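Local structure of VlsE1 (Borreliella burgdorferi, 1L8W) at residues A[213-218]-A[271-276]; A[188-193]-A[259-264]. The protein is a variable surface lipoprotein antigen of the Lyme disease spirochaete, whose antigenic switching probably serves evasion of the host immune response. All blocks are in the same frame, centred on the assembly; numbering follows the deposited sequence.

Interaction 1 of 2, residues A[213-218]-A[271-276]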
loop_
_atom_site.group_PDB
_atom_site.type_symbol
_atom_site.label_atom_id
_atom_site.label_comp_id
_atom_site.label_asym_id
_atom_site.label_seq_id
_atom_site.Cartn_x
_atom_site.Cartn_y
_atom_site.Cartn_z
ATOM N N GLY A 213 -7.703 -13.925 -1.467
ATOM C CA GLY A 213 -7.502 -14.743 -0.278
ATOM C C GLY A 213 -6.305 -14.279 0.524
ATOM O O GLY A 213 -6.365 -14.178 1.748
ATOM N N ALA A 214 -5.213 -13.985 -0.178
ATOM C CA ALA A 214 -3.986 -13.507 0.442
ATOM C C ALA A 214 -4.273 -12.222 1.218
ATOM O O ALA A 214 -3.811 -12.044 2.351
ATOM C CB ALA A 214 -2.922 -13.253 -0.640
ATOM N N VAL A 215 -5.038 -11.326 0.601
ATOM C CA VAL A 215 -5.405 -10.061 1.226
ATOM C C VAL A 215 -6.352 -10.285 2.410
ATOM O O VAL A 215 -6.271 -9.586 3.421
ATOM C CB VAL A 215 -6.089 -9.112 0.196
ATOM C CG1 VAL A 215 -6.702 -7.893 0.900
ATOM C CG2 VAL A 215 -5.082 -8.673 -0.841
ATOM N N SER A 216 -7.244 -11.261 2.296
ATOM C CA SER A 216 -8.186 -11.517 3.382
ATOM C C SER A 216 -7.501 -12.097 4.607
ATOM O O SER A 216 -7.909 -11.824 5.740
ATOM C CB SER A 216 -9.293 -12.478 2.936
ATOM O OG SER A 216 -8.784 -13.786 2.721
ATOM N N ALA A 217 -6.452 -12.881 4.363
ATOM C CA ALA A 217 -5.687 -13.561 5.409
ATOM C C ALA A 217 -4.732 -12.706 6.240
ATOM O O ALA A 217 -4.035 -13.231 7.113
ATOM C CB ALA A 217 -4.910 -14.715 4.785
ATOM N N VAL A 218 -4.686 -11.402 5.981
ATOM C CA VAL A 218 -3.789 -10.524 6.731
ATOM C C VAL A 218 -4.460 -9.205 7.114
ATOM O O VAL A 218 -5.390 -8.754 6.446
ATOM C CB VAL A 218 -2.509 -10.225 5.920
ATOM C CG1 VAL A 218 -1.762 -11.524 5.635
ATOM C CG2 VAL A 218 -2.870 -9.514 4.616
ATOM N N GLN A 271 3.187 -10.629 2.101
ATOM C CA GLN A 271 4.049 -10.150 1.019
ATOM C C GLN A 271 3.234 -10.011 -0.267
ATOM O O GLN A 271 3.372 -9.038 -1.020
ATOM C CB GLN A 271 5.188 -11.132 0.774
ATOM C CG GLN A 271 6.031 -11.440 2.004
ATOM C CD GLN A 271 6.673 -10.202 2.586
ATOM O OE1 GLN A 271 7.294 -9.419 1.871
ATOM N NE2 GLN A 271 6.534 -10.022 3.892
ATOM N N ILE A 272 2.391 -11.003 -0.520
ATOM C CA ILE A 272 1.530 -10.980 -1.691
ATOM C C ILE A 272 0.568 -9.795 -1.565
ATOM O O ILE A 272 0.431 -9.001 -2.491
ATOM C CB ILE A 272 0.720 -12.275 -1.797
ATOM C CG1 ILE A 272 1.679 -13.449 -1.999
ATOM C CG2 ILE A 272 -0.297 -12.163 -2.915
ATOM C CD1 ILE A 272 1.019 -14.801 -1.988
ATOM N N ALA A 273 -0.087 -9.689 -0.412
ATOM C CA ALA A 273 -1.029 -8.602 -0.147
ATOM C C ALA A 273 -0.351 -7.230 -0.286
ATOM O O ALA A 273 -0.994 -6.245 -0.677
ATOM C CB ALA A 273 -1.623 -8.759 1.243
ATOM N N ALA A 274 0.946 -7.177 0.029
ATOM C CA ALA A 274 1.728 -5.948 -0.094
ATOM C C ALA A 274 2.026 -5.632 -1.561
ATOM O O ALA A 274 1.964 -4.471 -1.978
ATOM C CB ALA A 274 3.037 -6.065 0.680
ATOM N N ALA A 275 2.369 -6.663 -2.332
ATOM C CA ALA A 275 2.674 -6.494 -3.753
ATOM C C ALA A 275 1.426 -5.977 -4.436
ATOM O O ALA A 275 1.479 -5.130 -5.326
ATOM C CB ALA A 275 3.089 -7.835 -4.378
ATOM N N ILE A 276 0.303 -6.518 -3.991
ATOM C CA ILE A 276 -1.003 -6.169 -4.503
ATOM C C ILE A 276 -1.377 -4.727 -4.174
ATOM O O ILE A 276 -1.760 -3.971 -5.066
ATOM C CB ILE A 276 -2.075 -7.146 -3.947
ATOM C CG1 ILE A 276 -1.889 -8.524 -4.603
ATOM C CG2 ILE A 276 -3.467 -6.603 -4.183
ATOM C CD1 ILE A 276 -2.900 -9.587 -4.190
#
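A273 meets V215 and V218 with its one methyl group. The A273 CB lies 4.0 Å from V215 CA and 3.7 Å from V218 CG2. It therefore touches the last turn of helix 205-216 and V218, two residues beyond its end. The two backbones come close here: V215 CA and A273 CA are 4.8 Å apart.

Two isoleucines of helix 269-281 extend the contact. I272 CG2, anti to the backbone N, meets A214 CB at 3.6 Å. One turn on, the I276 side chain runs obliquely across that of V215, and its CD1 is 4.1 Å from V215 CG2. The same V215 CG2 lies 4.0 Å from A273 CB, so this one methyl serves two partners. All these residues are buried, and no hydrogen bond joins the two segments. I223 of helix 220-230 touches A273 and V218. K311 NZ, from helix 294-333, hydrogen-bonds to two carbonyl oxygens where helix 205-216 ends, V215 O and V218 O.

The other side of the 213-218 turn is quite different. S216 turns its CB away from helix 269-281, and S216 and A217 are exposed. There S216 OG donates a hydrogen bond of 2.6 Å to G213 O. A217 N, the helical donor, bonds to the same oxygen. Two donors thus share G213 O on this exposed side.

This is close helix-helix packing through alanine, at the point where helix 205-216 ends in the largely helical fold of this Borrelia lipoprotein.

Interaction 2 of 2, residues A[188-193]-A[259-264]; sequences KGAGKL and AEFGQD
K188 and E260 are joined by a salt bridge between side chains that cross at a slant. K188 CB starts 3.7 Å from F261 O. CG lies near the E260 carboxylate carbon and OE2. CD and CE pass E260 OE1. The chain bends at its last torsion (chi4 73°), and NZ ends 2.7 Å from E260 OE1. It meets that oxygen on the syn side, 30° out of the carboxylate plane. NZ is also 3.2 Å from E260 OE2, but the hydrogen bond goes to OE1.

F261 N donates to K188 O at 2.9 Å, with an N-H...O angle of 164°. G191 N of the same 3-10 turn reaches that oxygen from the opposite face. G191 CA sits over one face of the F261 ring, 3.6 Å from its centroid, in a CH-pi contact. K192 lies beside E260 and points the same way, its CE 4.2 Å from E260 CG. The F261 ring also meets that of F194.

Two loops are thus joined by opposite charges on partly exposed residues, K188 and E260, and by the buried F261 ring packed on glycine backbone. K192 NZ, 5.1 Å from E260 OE2, probably adds a weaker attraction.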
loop_
_atom_site.group_PDB
_atom_site.type_symbol
_atom_site.label_atom_id
_atom_site.label_comp_id
_atom_site.label_asym_id
_atom_site.label_seq_id
_atom_site.Cartn_x
_atom_site.Cartn_y
_atom_site.Cartn_z
ATOM N N LYS A 188 0.230 -18.272 -3.662
ATOM C CA LYS A 188 1.321 -17.919 -4.558
ATOM C C LYS A 188 0.829 -17.731 -5.989
ATOM O O LYS A 188 1.457 -17.029 -6.782
ATOM C CB LYS A 188 2.415 -18.995 -4.506
ATOM C CG LYS A 188 1.945 -20.426 -4.768
ATOM C CD LYS A 188 3.119 -21.401 -4.614
ATOM C CE LYS A 188 2.671 -22.869 -4.579
ATOM N NZ LYS A 188 2.231 -23.394 -5.909
ATOM N N GLY A 189 -0.302 -18.354 -6.309
ATOM C CA GLY A 189 -0.874 -18.232 -7.636
ATOM C C GLY A 189 -1.321 -16.818 -7.979
ATOM O O GLY A 189 -1.653 -16.526 -9.126
ATOM N N ALA A 190 -1.334 -15.931 -6.992
ATOM C CA ALA A 190 -1.736 -14.547 -7.233
ATOM C C ALA A 190 -0.740 -13.855 -8.170
ATOM O O ALA A 190 -1.058 -12.848 -8.792
ATOM C CB ALA A 190 -1.832 -13.794 -5.912
ATOM N N GLY A 191 0.457 -14.429 -8.284
ATOM C CA GLY A 191 1.488 -13.869 -9.144
ATOM C C GLY A 191 1.130 -13.810 -10.617
ATOM O O GLY A 191 1.666 -12.980 -11.351
ATOM N N LYS A 192 0.224 -14.679 -11.057
ATOM C CA LYS A 192 -0.176 -14.719 -12.462
ATOM C C LYS A 192 -0.780 -13.404 -12.935
ATOM O O LYS A 192 -0.808 -13.118 -14.133
ATOM C CB LYS A 192 -1.182 -15.850 -12.696
ATOM C CG LYS A 192 -0.677 -17.216 -12.266
ATOM C CD LYS A 192 -1.708 -18.307 -12.505
ATOM C CE LYS A 192 -1.090 -19.676 -12.237
ATOM N NZ LYS A 192 -2.044 -20.766 -12.551
ATOM N N LEU A 193 -1.272 -12.617 -11.988
ATOM C CA LEU A 193 -1.893 -11.333 -12.289
ATOM C C LEU A 193 -0.844 -10.273 -12.570
ATOM O O LEU A 193 -1.150 -9.224 -13.134
ATOM C CB LEU A 193 -2.770 -10.892 -11.112
ATOM C CG LEU A 193 -3.829 -11.919 -10.699
ATOM C CD1 LEU A 193 -4.673 -11.352 -9.592
ATOM C CD2 LEU A 193 -4.698 -12.291 -11.887
ATOM N N ALA A 259 4.147 -16.712 -13.992
ATOM C CA ALA A 259 3.043 -17.378 -13.319
ATOM C C ALA A 259 3.052 -17.113 -11.827
ATOM O O ALA A 259 3.037 -15.961 -11.390
ATOM C CB ALA A 259 3.109 -18.874 -13.578
ATOM N N GLU A 260 3.082 -18.188 -11.048
ATOM C CA GLU A 260 3.074 -18.085 -9.598
ATOM C C GLU A 260 4.299 -17.371 -9.053
ATOM O O GLU A 260 5.293 -17.205 -9.750
ATOM C CB GLU A 260 3.029 -19.479 -8.966
ATOM C CG GLU A 260 1.973 -20.411 -9.528
ATOM C CD GLU A 260 1.805 -21.658 -8.675
ATOM O OE1 GLU A 260 2.830 -22.291 -8.333
ATOM O OE2 GLU A 260 0.647 -22.001 -8.346
ATOM N N PHE A 261 4.211 -16.933 -7.801
ATOM C CA PHE A 261 5.348 -16.307 -7.152
ATOM C C PHE A 261 6.211 -17.522 -6.801
ATOM O O PHE A 261 5.765 -18.427 -6.089
ATOM C CB PHE A 261 4.912 -15.563 -5.888
ATOM C CG PHE A 261 4.254 -14.225 -6.158
ATOM C CD1 PHE A 261 4.956 -13.205 -6.795
ATOM C CD2 PHE A 261 2.949 -13.978 -5.744
ATOM C CE1 PHE A 261 4.367 -11.954 -7.016
ATOM C CE2 PHE A 261 2.350 -12.736 -5.957
ATOM C CZ PHE A 261 3.059 -11.721 -6.595
ATOM N N GLY A 262 7.436 -17.550 -7.311
ATOM C CA GLY A 262 8.302 -18.692 -7.069
ATOM C C GLY A 262 9.265 -18.632 -5.899
ATOM O O GLY A 262 9.639 -19.672 -5.358
ATOM N N GLN A 263 9.678 -17.435 -5.502
ATOM C CA GLN A 263 10.610 -17.306 -4.394
ATOM C C GLN A 263 9.933 -17.520 -3.039
ATOM O O GLN A 263 8.730 -17.286 -2.892
ATOM C CB GLN A 263 11.284 -15.938 -4.447
ATOM C CG GLN A 263 12.031 -15.683 -5.754
ATOM C CD GLN A 263 13.056 -16.765 -6.057
ATOM O OE1 GLN A 263 13.985 -16.986 -5.284
ATOM N NE2 GLN A 263 12.885 -17.444 -7.183
ATOM N N ASP A 264 10.704 -17.981 -2.059
ATOM C CA ASP A 264 10.172 -18.219 -0.722
ATOM C C ASP A 264 9.889 -16.912 0.002
ATOM O O ASP A 264 9.014 -16.856 0.860
ATOM C CB ASP A 264 11.148 -19.064 0.105
ATOM C CG ASP A 264 11.206 -20.514 -0.350
ATOM O OD1 ASP A 264 10.156 -21.191 -0.340
ATOM O OD2 ASP A 264 12.305 -20.980 -0.717
#

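How the interactions relate
Interactions 1 and 2 have centres 12 Å apart and lie on the same side of the chain's centre. Their segments alternate along the sequence: 188-193, 213-218, 259-264, 271-276. Each contact thus joins the 188-218 region to the 259-276 region. Interaction 1 pairs helices 205-216 and 269-281, and interaction 2 pairs the loops that precede them. They also touch directly through I272. Its CG2 is 3.7 Å from A190 CB, and its CG1 is 4.0 Å from F261 CD2. Helix 269-281 therefore packs against both the neighbouring helix and the loop pair. Interaction 1 is the more buried, 10 Å from the chain's centre; interaction 2 lies 19 Å out.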